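Local coordinates for CdiI immunity protein (Cupriavidus taiwanensis, PDB 5T87), which binds the CdiA toxin of its own contact-dependent growth inhibition system and so probably protects the producing cell from it, at residues 10-13 and 14-17; 33-36 and 37-41; 44-47 and 48-52. One frame throughout, in Å; residues are numbered along the deposited sequence. Where two conformers were deposited one is given.

How the interactions relate
The three contacts are local ones, strung in series along the chain, and side chains tie them together. Interaction 1, at the entry to helix 16-22, lies about 10 Å from interaction 2 between centres; they meet through a salt bridge of 2.7 Å from Arg10 NH1 to Glu39 OE2, while Asn13 ND2 probably bonds Glu39 OE1 at 2.8 Å. A second salt bridge, Asp17 OD1 to Arg48 NE at 2.7 Å, joins interactions 1 and 3. Interactions 2 and 3 share apolar packing, with Ile35 CG2 lying 3.5 Å from Ala45 CB. Of the three, interaction 2 alone reaches the CdiA toxin chain, through Leu33 and Tyr37.

Interaction 1: 10-13 and 14-17; sequences RIPN and AEID
Ile11 and Ile16 meet where an extended segment bends into a helix, the branch methyl of the first against the end methyl of the second. CG2 of Ile11 lies 3.7 Å from CD1 of Ile16, the two side chains crossing at a slant. In Ile11, CG2 stands opposite the backbone N, beside the carbonyl carbon, and this turns it to Ile16. Ile16 CG1 lies against the turn, 3.4 Å from Asn13 O and 3.5 Å from Pro12 O; chi2 (-79°) then carries CD1 to Ile11. Pro12 and Glu15 form the second side-chain pair: the extended Glu15 chain lays its carboxylate beside the proline ring, where Glu15 OE1 lies 4.0 Å from Pro12 CD, a loose contact at the surface. Two backbone bonds close the bend, Glu15 N to Pro12 O and Ile16 N to Asn13 O, both 3.1 Å long, making two overlapping type I-like turns. The Asn13 side chain turns elsewhere, its ND2 probably bonded to Glu39 OE1. The turns thus take the chain from the loop after strand 4-5 into helix 16-22, with Ile16 packed on Ala31 and Ile35 of helix 25-38 and Ile11 N bonded to Ser34 OG of that same helix.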
loop_
_atom_site.group_PDB
_atom_site.type_symbol
_atom_site.label_atom_id
_atom_site.label_comp_id
_atom_site.label_asym_id
_atom_site.label_seq_id
_atom_site.Cartn_x
_atom_site.Cartn_y
_atom_site.Cartn_z
ATOM N N ARG A 10 -4.688 11.097 9.856
ATOM C CA ARG A 10 -4.471 12.243 8.972
ATOM C C ARG A 10 -3.509 13.234 9.630
ATOM O O ARG A 10 -3.858 13.872 10.624
ATOM C CB ARG A 10 -5.803 12.935 8.642
ATOM C CG ARG A 10 -5.684 14.411 8.260
ATOM C CD ARG A 10 -5.128 14.635 6.855
ATOM N NE ARG A 10 -4.876 16.050 6.584
ATOM C CZ ARG A 10 -4.598 16.542 5.382
ATOM N NH1 ARG A 10 -4.547 15.733 4.337
ATOM N NH2 ARG A 10 -4.375 17.841 5.228
ATOM N N ILE A 11 -2.303 13.346 9.071
ATOM C CA ILE A 11 -1.328 14.367 9.474
ATOM C C ILE A 11 -1.491 15.593 8.574
ATOM O O ILE A 11 -1.471 15.459 7.334
ATOM C CB ILE A 11 0.116 13.859 9.374
ATOM C CG1 ILE A 11 0.349 12.740 10.399
ATOM C CG2 ILE A 11 1.109 14.998 9.619
ATOM C CD1 ILE A 11 1.518 11.832 10.066
ATOM N N PRO A 12 -1.639 16.795 9.183
ATOM C CA PRO A 12 -1.815 17.982 8.356
ATOM C C PRO A 12 -0.660 18.158 7.385
ATOM O O PRO A 12 0.491 17.861 7.731
ATOM C CB PRO A 12 -1.830 19.128 9.371
ATOM C CG PRO A 12 -2.279 18.504 10.627
ATOM C CD PRO A 12 -1.663 17.139 10.616
ATOM N N ASN A 13 -0.989 18.626 6.185
ATOM C CA ASN A 13 -0.019 18.847 5.117
ATOM C C ASN A 13 1.205 19.640 5.609
ATOM O O ASN A 13 2.352 19.242 5.394
ATOM C CB ASN A 13 -0.719 19.580 3.967
ATOM C CG ASN A 13 0.087 19.578 2.677
ATOM O OD1 ASN A 13 1.138 20.230 2.575
ATOM N ND2 ASN A 13 -0.422 18.873 1.662
ATOM N N ALA A 14 0.942 20.736 6.310
ATOM C CA ALA A 14 1.982 21.649 6.804
ATOM C C ALA A 14 3.047 21.026 7.714
ATOM O O ALA A 14 4.135 21.569 7.850
ATOM C CB ALA A 14 1.327 22.824 7.522
ATOM N N GLU A 15 2.735 19.907 8.351
ATOM C CA GLU A 15 3.666 19.284 9.302
ATOM C C GLU A 15 4.523 18.185 8.676
ATOM O O GLU A 15 5.499 17.747 9.279
ATOM C CB GLU A 15 2.892 18.762 10.519
ATOM C CG GLU A 15 2.143 19.872 11.263
ATOM C CD GLU A 15 1.346 19.394 12.473
ATOM O OE1 GLU A 15 1.441 18.201 12.870
ATOM O OE2 GLU A 15 0.615 20.235 13.046
ATOM N N ILE A 16 4.188 17.788 7.452
ATOM C CA ILE A 16 4.723 16.573 6.837
ATOM C C ILE A 16 6.244 16.616 6.638
ATOM O O ILE A 16 6.955 15.686 7.034
ATOM C CB ILE A 16 4.006 16.286 5.492
ATOM C CG1 ILE A 16 2.550 15.868 5.730
ATOM C CG2 ILE A 16 4.722 15.212 4.670
ATOM C CD1 ILE A 16 2.356 14.428 6.157
ATOM N N ASP A 17 6.737 17.688 6.030
ATOM C CA ASP A 17 8.162 17.794 5.707
ATOM C C ASP A 17 9.059 17.804 6.941
ATOM O O ASP A 17 10.171 17.279 6.899
ATOM C CB ASP A 17 8.438 19.031 4.852
ATOM C CG ASP A 17 7.819 18.939 3.478
ATOM O OD1 ASP A 17 7.837 17.846 2.876
ATOM O OD2 ASP A 17 7.309 19.969 2.990
#

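Interaction 2: 33-36 and 37-41; sequences LSIA and YYEDD
Tyr38 packs against Ser34 one turn back in the helix, and its side chain can be followed outward atom by atom. CB sits 3.4 Å from Ser34 O, the same oxygen that accepts the backbone N-H of Tyr38 at 2.9 Å. Because CG is anti to the carbonyl carbon (chi1 -47°), the ring swings back along the helix: CG lies near that carbonyl, and CD2 reaches it at 3.5 Å. CD2 also meets Ser34 OG, 3.8 Å away at the ring edge and in its plane, while CB of Tyr37 stands over the centre of one face, 3.6 Å above it. At the tip, OH bonds the carbonyl of Pro8. Ser34 OG is spoken for by Ile11 N, so the hydroxyl beside the ring is held from the N-terminal loop. This is the C-terminal end of helix 25-38, in a mainly helical immunity protein. Tyr37 N still bonds Leu33 O at 2.9 Å, but the last of the series, Glu39 N to Ile35 O, is weak, and Glu39 is the first residue to leave helical backbone angles. Its chain, bent at chi2 (-65°), brings CG to 3.9 Å from Ile35 CA and sends the carboxylate to Arg10 and Asn13. Tyr37 leans beside Leu33, CE1 to CD2 4.4 Å, and both pack on His46 of the CdiA toxin chain, Tyr37 OH also weakly hydrogen-bonded to Gly47 O of the toxin.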
loop_
_atom_site.group_PDB
_atom_site.type_symbol
_atom_site.label_atom_id
_atom_site.label_comp_id
_atom_site.label_asym_id
_atom_site.label_seq_id
_atom_site.Cartn_x
_atom_site.Cartn_y
_atom_site.Cartn_z
ATOM N N LEU A 33 1.901 7.239 4.968
ATOM C CA LEU A 33 0.529 6.762 4.833
ATOM C C LEU A 33 -0.506 7.880 4.807
ATOM O O LEU A 33 -1.507 7.761 4.100
ATOM C CB LEU A 33 0.196 5.756 5.913
ATOM C CG LEU A 33 0.787 4.374 5.663
ATOM C CD1 LEU A 33 0.679 3.564 6.953
ATOM C CD2 LEU A 33 0.104 3.663 4.491
ATOM N N SER A 34 -0.272 8.960 5.547
ATOM C CA SER A 34 -1.171 10.106 5.488
ATOM C C SER A 34 -1.216 10.678 4.050
ATOM O O SER A 34 -2.288 11.017 3.518
ATOM C CB SER A 34 -0.747 11.172 6.489
ATOM O OG SER A 34 -1.781 12.135 6.641
ATOM N N ILE A 35 -0.040 10.750 3.438
ATOM C CA ILE A 35 0.088 11.095 2.033
ATOM C C ILE A 35 -0.667 10.088 1.175
ATOM O O ILE A 35 -1.465 10.479 0.322
ATOM C CB ILE A 35 1.574 11.150 1.605
ATOM C CG1 ILE A 35 2.244 12.393 2.195
ATOM C CG2 ILE A 35 1.713 11.155 0.095
ATOM C CD1 ILE A 35 3.753 12.303 2.239
ATOM N N ALA A 36 -0.407 8.806 1.386
ATOM C CA ALA A 36 -0.995 7.784 0.529
ATOM C C ALA A 36 -2.515 7.829 0.545
ATOM O O ALA A 36 -3.121 7.749 -0.515
ATOM C CB ALA A 36 -0.511 6.407 0.915
ATOM N N TYR A 37 -3.112 8.010 1.728
ATOM C CA TYR A 37 -4.566 7.888 1.913
ATOM C C TYR A 37 -5.340 9.187 1.756
ATOM O O TYR A 37 -6.507 9.145 1.373
ATOM C CB TYR A 37 -4.913 7.273 3.306
ATOM C CG TYR A 37 -4.935 5.756 3.374
ATOM C CD1 TYR A 37 -3.986 5.004 2.691
ATOM C CD2 TYR A 37 -5.881 5.070 4.164
ATOM C CE1 TYR A 37 -3.984 3.621 2.755
ATOM C CE2 TYR A 37 -5.874 3.672 4.250
ATOM C CZ TYR A 37 -4.918 2.953 3.530
ATOM O OH TYR A 37 -4.840 1.578 3.515
ATOM N N TYR A 38 -4.720 10.322 2.076
ATOM C CA TYR A 38 -5.450 11.604 2.180
ATOM C C TYR A 38 -5.012 12.781 1.284
ATOM O O TYR A 38 -5.820 13.676 1.096
ATOM C CB TYR A 38 -5.488 12.060 3.647
ATOM C CG TYR A 38 -5.895 10.941 4.580
ATOM C CD1 TYR A 38 -7.144 10.326 4.451
ATOM C CD2 TYR A 38 -5.030 10.465 5.565
ATOM C CE1 TYR A 38 -7.523 9.281 5.278
ATOM C CE2 TYR A 38 -5.398 9.419 6.398
ATOM C CZ TYR A 38 -6.646 8.825 6.254
ATOM O OH TYR A 38 -7.033 7.778 7.087
ATOM N N GLU A 39 -3.791 12.811 0.742
ATOM C CA GLU A 39 -3.377 13.949 -0.127
ATOM C C GLU A 39 -3.799 13.714 -1.577
ATOM O O GLU A 39 -3.732 12.588 -2.080
ATOM C CB GLU A 39 -1.873 14.253 -0.047
ATOM C CG GLU A 39 -1.359 14.615 1.362
ATOM C CD GLU A 39 -1.931 15.924 1.934
ATOM O OE1 GLU A 39 -2.210 16.852 1.128
ATOM O OE2 GLU A 39 -2.089 16.025 3.190
ATOM N N ASP A 40 -4.256 14.778 -2.229
ATOM C CA ASP A 40 -4.800 14.689 -3.591
ATOM C C ASP A 40 -3.903 15.243 -4.675
ATOM O O ASP A 40 -4.196 15.065 -5.841
ATOM C CB ASP A 40 -6.160 15.406 -3.656
ATOM C CG ASP A 40 -7.272 14.611 -2.983
ATOM O OD1 ASP A 40 -7.074 13.395 -2.766
ATOM O OD2 ASP A 40 -8.343 15.193 -2.678
ATOM N N ASP A 41 -2.829 15.916 -4.290
ATOM C CA ASP A 41 -1.920 16.584 -5.214
ATOM C C ASP A 41 -0.807 15.587 -5.574
ATOM O O ASP A 41 0.224 15.514 -4.890
ATOM C CB ASP A 41 -1.371 17.843 -4.526
ATOM C CG ASP A 41 -0.424 18.647 -5.392
ATOM O OD1 ASP A 41 0.207 18.140 -6.353
ATOM O OD2 ASP A 41 -0.282 19.844 -5.080
#

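Interaction 3: 44-47 and 48-52; sequences WAFK and RLKSV
Trp44 and Arg48, one helical turn apart, form the tight part of this contact. The guanidinium lies flat over one face of the indole, the two planes only 10° apart and their centres 3.5 Å from each other. CZ stands 3.6 Å from the centroid of the five-membered ring in a cation-pi contact, while CD makes a CH-pi contact over the six-membered ring, so the arginine spans both rings. Its chain, extended from CG to NE, carries the group across the indole, the turn at chi4 (76°) lays it flat, and NH1 bonds Trp44 O at 3.1 Å. A salt bridge from NE to Asp17 gives the group a further hold, fixing its rotation over the indole. Phe46 and Lys50 add a second CH-pi contact to the packed side: Lys50 CD lies 3.8 Å from the Phe46 centroid, over the ring face though offset toward its rim, and the bend at chi3 (-68°) keeps Lys50 CE over the ring, 3.6 Å from Phe46 CE2. On the exposed flank the fit is looser: Lys47 stretches out beside Arg48, its NZ 4.0 Å from NH1, a closeness of like charges that the nearby carboxylate of Asp17 may ease. Within the helical bundle, helix 42-53 turns Ala45 and Leu49 toward helices 25-38 and 60-76, while Phe46 and Lys50 pack against helix 82-91.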
loop_
_atom_site.group_PDB
_atom_site.type_symbol
_atom_site.label_atom_id
_atom_site.label_comp_id
_atom_site.label_asym_id
_atom_site.label_seq_id
_atom_site.Cartn_x
_atom_site.Cartn_y
_atom_site.Cartn_z
ATOM N N TRP A 44 2.924 16.961 -5.680
ATOM C CA TRP A 44 3.399 17.241 -4.320
ATOM C C TRP A 44 3.673 15.953 -3.529
ATOM O O TRP A 44 4.706 15.817 -2.881
ATOM C CB TRP A 44 2.366 18.102 -3.595
ATOM C CG TRP A 44 2.811 18.645 -2.313
ATOM C CD1 TRP A 44 3.417 19.852 -2.089
ATOM C CD2 TRP A 44 2.677 18.017 -1.042
ATOM N NE1 TRP A 44 3.672 20.006 -0.734
ATOM C CE2 TRP A 44 3.227 18.893 -0.077
ATOM C CE3 TRP A 44 2.141 16.796 -0.622
ATOM C CZ2 TRP A 44 3.254 18.585 1.273
ATOM C CZ3 TRP A 44 2.173 16.487 0.720
ATOM C CH2 TRP A 44 2.731 17.379 1.655
ATOM N N ALA A 45 2.739 15.015 -3.602
ATOM C CA ALA A 45 2.850 13.752 -2.879
ATOM C C ALA A 45 3.898 12.783 -3.449
ATOM O O ALA A 45 4.621 12.145 -2.677
ATOM C CB ALA A 45 1.494 13.071 -2.831
ATOM N N PHE A 46 3.952 12.658 -4.781
ATOM C CA PHE A 46 4.845 11.707 -5.485
ATOM C C PHE A 46 6.287 12.086 -5.207
ATOM O O PHE A 46 7.092 11.238 -4.874
ATOM C CB PHE A 46 4.531 11.733 -6.990
ATOM C CG PHE A 46 5.374 10.824 -7.849
ATOM C CD1 PHE A 46 5.540 9.487 -7.541
ATOM C CD2 PHE A 46 5.934 11.304 -9.031
ATOM C CE1 PHE A 46 6.289 8.659 -8.361
ATOM C CE2 PHE A 46 6.700 10.479 -9.856
ATOM C CZ PHE A 46 6.860 9.150 -9.530
ATOM N N LYS A 47 6.579 13.381 -5.316
ATOM C CA LYS A 47 7.881 13.968 -4.946
ATOM C C LYS A 47 8.371 13.502 -3.569
ATOM O O LYS A 47 9.519 13.090 -3.413
ATOM C CB LYS A 47 7.762 15.492 -4.993
ATOM C CG LYS A 47 8.909 16.281 -4.405
ATOM C CD LYS A 47 8.712 17.780 -4.626
ATOM C CE LYS A 47 9.449 18.575 -3.548
ATOM N NZ LYS A 47 9.179 20.044 -3.553
ATOM N N ARG A 48 7.484 13.544 -2.583
ATOM C CA ARG A 48 7.861 13.241 -1.209
ATOM C C ARG A 48 8.060 11.773 -0.936
ATOM O O ARG A 48 9.037 11.390 -0.277
ATOM C CB ARG A 48 6.872 13.848 -0.230
ATOM C CG ARG A 48 7.159 15.316 -0.021
ATOM C CD ARG A 48 5.943 16.101 0.426
ATOM N NE ARG A 48 6.318 17.497 0.634
ATOM C CZ ARG A 48 6.526 18.388 -0.336
ATOM N NH1 ARG A 48 6.352 18.062 -1.611
ATOM N NH2 ARG A 48 6.888 19.623 -0.022
ATOM N N LEU A 49 7.151 10.954 -1.450
ATOM C CA LEU A 49 7.312 9.494 -1.396
ATOM C C LEU A 49 8.611 8.985 -2.061
ATOM O O LEU A 49 9.290 8.101 -1.522
ATOM C CB LEU A 49 6.091 8.808 -2.005
ATOM C CG LEU A 49 4.774 9.029 -1.239
ATOM C CD1 LEU A 49 3.629 8.303 -1.926
ATOM C CD2 LEU A 49 4.876 8.574 0.209
ATOM N N LYS A 50 8.962 9.563 -3.207
ATOM C CA LYS A 50 10.194 9.214 -3.906
ATOM C C LYS A 50 11.451 9.545 -3.099
ATOM O O LYS A 50 12.408 8.771 -3.097
ATOM C CB LYS A 50 10.273 9.929 -5.257
ATOM C CG LYS A 50 9.319 9.405 -6.326
ATOM C CD LYS A 50 9.751 9.839 -7.722
ATOM C CE LYS A 50 9.602 11.331 -7.927
ATOM N NZ LYS A 50 10.114 11.704 -9.265
ATOM N N SER A 51 11.464 10.696 -2.440
ATOM C CA SER A 51 12.627 11.072 -1.638
ATOM C C SER A 51 12.865 10.053 -0.500
ATOM O O SER A 51 14.010 9.783 -0.128
ATOM C CB SER A 51 12.472 12.477 -1.053
ATOM O OG SER A 51 11.515 12.474 -0.004
ATOM N N VAL A 52 11.788 9.477 0.031
ATOM C CA VAL A 52 11.925 8.426 1.062
ATOM C C VAL A 52 12.390 7.115 0.431
ATOM O O VAL A 52 13.352 6.500 0.898
ATOM C CB VAL A 52 10.623 8.229 1.844
ATOM C CG1 VAL A 52 10.743 7.064 2.839
ATOM C CG2 VAL A 52 10.277 9.511 2.577
#